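PDB 4PE6: putative ABC transporter from Thermobispora bispora, which probably serves as the solute-binding component of an ABC importer, with carbohydrate-like ligands its likely cargo, and here holds a four-carbon sugar acid. Local coordinates for residues Met258-Gln263 with Ala309-Thr314; Met284-Val289 with Glu316-Gln321. All coordinates share one frame; numbering follows the deposited sequence.

Contact 1. Residues Met258-Gln263 with Ala309-Thr314; sequences MSDPAQ and AAWPWT. With LTH ((2R,3S)-2,3,4-trihydroxybutanoic acid), chain C.
Both oxygens of the Asp260 carboxylate are spent on the loop 309-314. OD2 receives the indole N-H of Trp313, NE1 to OD2 2.8 Å, an almost straight bond that arrives nearly along the C-O axis and lies close to the ring plane. OD1 takes the backbone N-H of Trp311 at 2.9 Å from N to OD1, the donor standing above the carboxylate plane. With CG anti to its own backbone N (chi1 178°), Asp260 extends toward the loop 309-314, and OD2 also meets the edge of the Trp311 ring near CD1. A weak bond from Ala262 N to OD1 ties the acid back into its own type I turn, Asp260 to Gln263. Beside it, the Ala262 methyl rests 3.8 Å from CD1 of Trp313, while Pro261 CD lies 3.1 Å from the carbonyl O of Ala309. That same carbonyl shares a water with Ser259 O, and CB of Trp311 sits over one face of the Trp313 indole. Farther out, Asn126 accepts from Asp260 N, and Gln263 NE2 bonds both Asp260 O and the ligand-binding Asp113. Ser259 OG donates a hydrogen bond to O4 of the bound trihydroxybutanoic acid, 2.6 Å away. The connection from strand 255-258 to helix 263-275 places ligand-binding Ser259 just before the turn, consistent with the ligand cleft between the two lobes of a periplasmic binding protein.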
loop_
_atom_site.group_PDB
_atom_site.type_symbol
_atom_site.label_atom_id
_atom_site.label_comp_id
_atom_site.label_asym_id
_atom_site.label_seq_id
_atom_site.Cartn_x
_atom_site.Cartn_y
_atom_site.Cartn_z
HETATM N N MSE A 258 6.445 2.093 3.204
HETATM C CA MSE A 258 5.183 1.529 2.726
HETATM C C MSE A 258 5.277 1.407 1.233
HETATM O O MSE A 258 6.181 1.966 0.595
HETATM C CB MSE A 258 3.954 2.420 3.034
HETATM C CG MSE A 258 3.744 2.644 4.511
HETATM SE SE MSE A 258 1.966 3.393 4.914
HETATM C CE MSE A 258 0.912 1.716 4.775
ATOM N N SER A 259 4.356 0.648 0.667
ATOM C CA SER A 259 4.070 0.688 -0.756
ATOM C C SER A 259 3.643 2.083 -1.203
ATOM O O SER A 259 3.323 2.961 -0.363
ATOM C CB SER A 259 2.977 -0.324 -1.095
ATOM O OG SER A 259 1.788 -0.029 -0.362
ATOM N N ASP A 260 3.592 2.248 -2.520
ATOM C CA ASP A 260 3.261 3.510 -3.185
ATOM C C ASP A 260 1.780 3.605 -3.473
ATOM O O ASP A 260 1.261 2.836 -4.280
ATOM C CB ASP A 260 4.048 3.590 -4.503
ATOM C CG ASP A 260 3.746 4.835 -5.325
ATOM O OD1 ASP A 260 3.312 5.885 -4.789
ATOM O OD2 ASP A 260 3.976 4.765 -6.545
ATOM N N PRO A 261 1.073 4.548 -2.811
ATOM C CA PRO A 261 -0.345 4.724 -3.113
ATOM C C PRO A 261 -0.602 5.081 -4.571
ATOM O O PRO A 261 -1.662 4.751 -5.095
ATOM C CB PRO A 261 -0.778 5.886 -2.197
ATOM C CG PRO A 261 0.234 5.921 -1.117
ATOM C CD PRO A 261 1.523 5.453 -1.744
ATOM N N ALA A 262 0.360 5.743 -5.216
ATOM C CA ALA A 262 0.241 6.122 -6.593
ATOM C C ALA A 262 0.450 4.983 -7.589
ATOM O O ALA A 262 0.546 5.212 -8.775
ATOM C CB ALA A 262 1.158 7.314 -6.899
ATOM N N GLN A 263 0.480 3.737 -7.125
ATOM C CA GLN A 263 0.242 2.640 -8.039
ATOM C C GLN A 263 -1.053 2.826 -8.823
ATOM O O GLN A 263 -1.144 2.370 -9.955
ATOM C CB GLN A 263 0.187 1.322 -7.321
ATOM C CG GLN A 263 1.534 0.791 -6.878
ATOM C CD GLN A 263 1.355 -0.417 -5.995
ATOM O OE1 GLN A 263 1.380 -1.539 -6.479
ATOM N NE2 GLN A 263 1.152 -0.190 -4.681
ATOM N N ALA A 309 3.034 9.588 1.482
ATOM C CA ALA A 309 4.053 9.747 0.459
ATOM C C ALA A 309 3.711 8.844 -0.721
ATOM O O ALA A 309 3.319 7.667 -0.537
ATOM C CB ALA A 309 5.432 9.409 1.011
ATOM N N ALA A 310 3.858 9.403 -1.913
ATOM C CA ALA A 310 3.443 8.778 -3.167
ATOM C C ALA A 310 4.352 9.244 -4.294
ATOM O O ALA A 310 4.764 10.392 -4.293
ATOM C CB ALA A 310 1.995 9.145 -3.462
ATOM N N TRP A 311 4.701 8.368 -5.242
ATOM C CA TRP A 311 5.558 8.805 -6.336
ATOM C C TRP A 311 4.705 9.543 -7.387
ATOM O O TRP A 311 3.588 9.111 -7.702
ATOM C CB TRP A 311 6.318 7.632 -6.960
ATOM C CG TRP A 311 7.239 6.908 -6.033
ATOM C CD1 TRP A 311 7.222 5.569 -5.751
ATOM C CD2 TRP A 311 8.323 7.456 -5.287
ATOM N NE1 TRP A 311 8.246 5.248 -4.882
ATOM C CE2 TRP A 311 8.925 6.391 -4.571
ATOM C CE3 TRP A 311 8.854 8.749 -5.149
ATOM C CZ2 TRP A 311 10.012 6.582 -3.721
ATOM C CZ3 TRP A 311 9.941 8.928 -4.315
ATOM C CH2 TRP A 311 10.510 7.848 -3.611
ATOM N N PRO A 312 5.195 10.681 -7.897
ATOM C CA PRO A 312 4.401 11.433 -8.870
ATOM C C PRO A 312 4.560 10.891 -10.294
ATOM O O PRO A 312 5.351 11.417 -11.089
ATOM C CB PRO A 312 4.958 12.863 -8.735
ATOM C CG PRO A 312 6.394 12.649 -8.371
ATOM C CD PRO A 312 6.439 11.394 -7.533
ATOM N N TRP A 313 3.813 9.844 -10.618
ATOM C CA TRP A 313 3.899 9.257 -11.952
ATOM C C TRP A 313 3.254 10.150 -12.997
ATOM O O TRP A 313 2.094 10.535 -12.874
ATOM C CB TRP A 313 3.259 7.859 -11.984
ATOM C CG TRP A 313 3.881 6.953 -11.026
ATOM C CD1 TRP A 313 3.353 6.544 -9.844
ATOM C CD2 TRP A 313 5.170 6.344 -11.129
ATOM N NE1 TRP A 313 4.232 5.725 -9.196
ATOM C CE2 TRP A 313 5.361 5.585 -9.963
ATOM C CE3 TRP A 313 6.188 6.371 -12.095
ATOM C CZ2 TRP A 313 6.514 4.846 -9.728
ATOM C CZ3 TRP A 313 7.352 5.642 -11.859
ATOM C CH2 TRP A 313 7.502 4.882 -10.687
ATOM N N THR A 314 4.044 10.528 -13.988
ATOM C CA THR A 314 3.540 11.099 -15.213
ATOM C C THR A 314 3.469 9.940 -16.194
ATOM O O THR A 314 4.040 8.874 -15.969
ATOM C CB THR A 314 4.477 12.181 -15.765
ATOM O OG1 THR A 314 5.790 11.631 -15.964
ATOM C CG2 THR A 314 4.557 13.378 -14.800
HETATM O O1 LTH C . -1.727 -0.164 3.125
HETATM C C1 LTH C . -2.532 -0.650 2.249
HETATM O O LTH C . -3.779 -0.573 2.274
HETATM C C2 LTH C . -1.925 -1.316 0.990
HETATM O O2 LTH C . -2.963 -1.857 0.135
HETATM C C3 LTH C . -0.992 -2.455 1.347
HETATM O O3 LTH C . -1.697 -3.439 2.101
HETATM C C4 LTH C . -0.483 -3.107 0.047
HETATM O O4 LTH C . 0.316 -2.097 -0.623
HETATM O O HOH W 1 3.910 5.462 1.067
#

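Contact 2. Residues Met284-Val289 with Glu316-Gln321; sequences MTFPIV and ELFRQQ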
loop_
_atom_site.group_PDB
_atom_site.type_symbol
_atom_site.label_atom_id
_atom_site.label_comp_id
_atom_site.label_asym_id
_atom_site.label_seq_id
_atom_site.Cartn_x
_atom_site.Cartn_y
_atom_site.Cartn_z
HETATM N N MSE A 284 4.381 -6.275 -13.683
HETATM C CA MSE A 284 5.248 -5.108 -13.548
HETATM C C MSE A 284 5.452 -4.795 -12.086
HETATM O O MSE A 284 4.491 -4.589 -11.335
HETATM C CB MSE A 284 4.642 -3.895 -14.255
HETATM C CG MSE A 284 4.362 -4.087 -15.738
HETATM SE SE MSE A 284 3.323 -2.575 -16.479
HETATM C CE MSE A 284 1.651 -3.602 -16.316
ATOM N N THR A 285 6.702 -4.752 -11.662
ATOM C CA THR A 285 7.025 -4.303 -10.309
ATOM C C THR A 285 7.489 -2.856 -10.292
ATOM O O THR A 285 8.515 -2.494 -10.871
ATOM C CB THR A 285 8.049 -5.228 -9.632
ATOM O OG1 THR A 285 7.453 -6.519 -9.466
ATOM C CG2 THR A 285 8.419 -4.711 -8.273
ATOM N N PHE A 286 6.702 -2.022 -9.624
ATOM C CA PHE A 286 7.036 -0.629 -9.406
ATOM C C PHE A 286 7.596 -0.449 -7.971
ATOM O O PHE A 286 7.481 -1.362 -7.137
ATOM C CB PHE A 286 5.789 0.249 -9.633
ATOM C CG PHE A 286 5.587 0.666 -11.068
ATOM C CD1 PHE A 286 5.465 -0.274 -12.071
ATOM C CD2 PHE A 286 5.514 2.011 -11.407
ATOM C CE1 PHE A 286 5.289 0.101 -13.397
ATOM C CE2 PHE A 286 5.333 2.399 -12.729
ATOM C CZ PHE A 286 5.234 1.445 -13.733
ATOM N N PRO A 287 8.201 0.712 -7.681
ATOM C CA PRO A 287 8.927 0.892 -6.429
ATOM C C PRO A 287 8.082 1.295 -5.238
ATOM O O PRO A 287 7.184 2.138 -5.346
ATOM C CB PRO A 287 9.913 2.026 -6.749
ATOM C CG PRO A 287 9.207 2.826 -7.803
ATOM C CD PRO A 287 8.506 1.794 -8.642
ATOM N N ILE A 288 8.440 0.732 -4.087
ATOM C CA ILE A 288 7.871 1.148 -2.805
ATOM C C ILE A 288 8.407 2.545 -2.410
ATOM O O ILE A 288 9.205 3.141 -3.140
ATOM C CB ILE A 288 8.218 0.134 -1.699
ATOM C CG1 ILE A 288 9.744 0.011 -1.539
ATOM C CG2 ILE A 288 7.575 -1.230 -1.975
ATOM C CD1 ILE A 288 10.168 -0.769 -0.305
ATOM N N VAL A 289 7.947 3.050 -1.259
ATOM C CA VAL A 289 8.372 4.344 -0.707
ATOM C C VAL A 289 9.061 4.097 0.634
ATOM O O VAL A 289 8.412 3.953 1.681
ATOM C CB VAL A 289 7.190 5.333 -0.506
ATOM C CG1 VAL A 289 7.713 6.694 -0.079
ATOM C CG2 VAL A 289 6.361 5.456 -1.782
ATOM N N GLU A 316 5.009 9.864 -18.905
ATOM C CA GLU A 316 6.398 9.665 -19.314
ATOM C C GLU A 316 7.233 8.868 -18.288
ATOM O O GLU A 316 7.975 7.947 -18.659
ATOM C CB GLU A 316 7.070 11.024 -19.631
ATOM C CG GLU A 316 8.135 10.927 -20.712
ATOM C CD GLU A 316 7.652 10.169 -21.947
ATOM O OE1 GLU A 316 6.677 10.625 -22.593
ATOM O OE2 GLU A 316 8.232 9.101 -22.265
ATOM N N LEU A 317 7.102 9.201 -17.002
ATOM C CA LEU A 317 7.818 8.442 -15.963
ATOM C C LEU A 317 7.327 7.003 -15.914
ATOM O O LEU A 317 8.122 6.087 -15.754
ATOM C CB LEU A 317 7.702 9.096 -14.578
ATOM C CG LEU A 317 8.523 10.380 -14.388
ATOM C CD1 LEU A 317 8.210 11.015 -13.035
ATOM C CD2 LEU A 317 10.024 10.124 -14.523
ATOM N N PHE A 318 6.020 6.810 -16.081
ATOM C CA PHE A 318 5.463 5.461 -16.200
ATOM C C PHE A 318 6.161 4.656 -17.302
ATOM O O PHE A 318 6.668 3.566 -17.054
ATOM C CB PHE A 318 3.959 5.501 -16.467
ATOM C CG PHE A 318 3.404 4.182 -16.908
ATOM C CD1 PHE A 318 3.206 3.175 -15.994
ATOM C CD2 PHE A 318 3.127 3.940 -18.247
ATOM C CE1 PHE A 318 2.734 1.935 -16.391
ATOM C CE2 PHE A 318 2.651 2.707 -18.650
ATOM C CZ PHE A 318 2.442 1.708 -17.721
ATOM N N ARG A 319 6.182 5.213 -18.513
ATOM C CA ARG A 319 6.801 4.553 -19.663
ATOM C C ARG A 319 8.278 4.243 -19.440
ATOM O O ARG A 319 8.751 3.165 -19.824
ATOM C CB ARG A 319 6.600 5.377 -20.941
ATOM C CG ARG A 319 5.204 5.217 -21.521
ATOM C CD ARG A 319 4.979 6.162 -22.683
ATOM N NE ARG A 319 3.623 6.059 -23.213
ATOM C CZ ARG A 319 3.132 6.857 -24.153
ATOM N NH1 ARG A 319 3.876 7.822 -24.667
ATOM N NH2 ARG A 319 1.888 6.685 -24.587
ATOM N N GLN A 320 8.998 5.175 -18.813
ATOM C CA GLN A 320 10.397 4.942 -18.446
ATOM C C GLN A 320 10.547 3.707 -17.583
ATOM O O GLN A 320 11.437 2.894 -17.809
ATOM C CB GLN A 320 10.982 6.126 -17.678
ATOM C CG GLN A 320 11.350 7.332 -18.519
ATOM C CD GLN A 320 11.897 8.460 -17.653
ATOM O OE1 GLN A 320 12.571 8.216 -16.639
ATOM N NE2 GLN A 320 11.602 9.701 -18.037
ATOM N N GLN A 321 9.701 3.589 -16.561
ATOM C CA GLN A 321 9.766 2.437 -15.655
ATOM C C GLN A 321 9.434 1.145 -16.380
ATOM O O GLN A 321 10.074 0.125 -16.133
ATOM C CB GLN A 321 8.838 2.609 -14.437
ATOM C CG GLN A 321 8.725 1.372 -13.542
ATOM C CD GLN A 321 9.928 1.141 -12.635
ATOM O OE1 GLN A 321 10.717 2.050 -12.382
ATOM N NE2 GLN A 321 10.057 -0.085 -12.120
#
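Helix 315-327 packs beside strand 283-290 of the large mixed sheet, and the side chain that joins them most intimately is Gln321. Its CG stands anti to the backbone N, which carries the methylene over the ring of Phe286. There CG lies 3.5 Å from the ring centroid and only 12° off the normal, a CH-pi contact centred on the face. A bend at chi2 (77°) then turns the amide toward the Thr285 carbonyl. NE2 approaches the carbonyl O of Thr285 at 3.1 Å, but the angle at the hydrogen is poor and the bond is weak. Pro287 CD flanks the same amide, 4.2 Å from Gln321 NE2, without bonding to it. The better polar partner of this amide is Val332, whose backbone N donates to OE1, so the glutamine also ties the helix to the chain that follows it. In the alpha/beta fold of periplasmic binding proteins, helices flank the sheet; here the short axes of strand 284-286 and helix 316-321 approach to 10.5 Å, with 120° between their directions. Phe318, one helical turn before Gln321, adds the second aromatic. CD1 of Phe318 lies 3.5 Å from CZ of Phe286, and the ring centroids are 5.8 Å apart. The two rings meet rim to rim, neither over the face of the other. Behind Phe318 comes helix 263-275, whose Trp269, Ala270 and Asp273 touch it, while Phe286 also touches Ala266 of that helix and Leu124 of the neighbouring strand 122-126.

Both contacts are buried, their centres about 9 Å (contact 1) and about 15 Å (contact 2) from the centre of the chain. Their chemistry differs with place: near the ligand, contact 1 joins two loops through a carboxylate and N-H donors, whereas contact 2 brings a helix to a strand mainly through aromatic and aliphatic surfaces. Their segments alternate along the chain. Helix 263-275 starts in contact 1 and packs on Phe286 and Phe318 of contact 2. Met258 O lies 2.8 Å from Val289 N, a probable hydrogen bond, and Trp311 NE1 probably bonds Ile288 O at 2.9 Å. The rings of Trp313 and Phe286 meet edge-to-face, joining the mainly polar contact to the mainly apolar one.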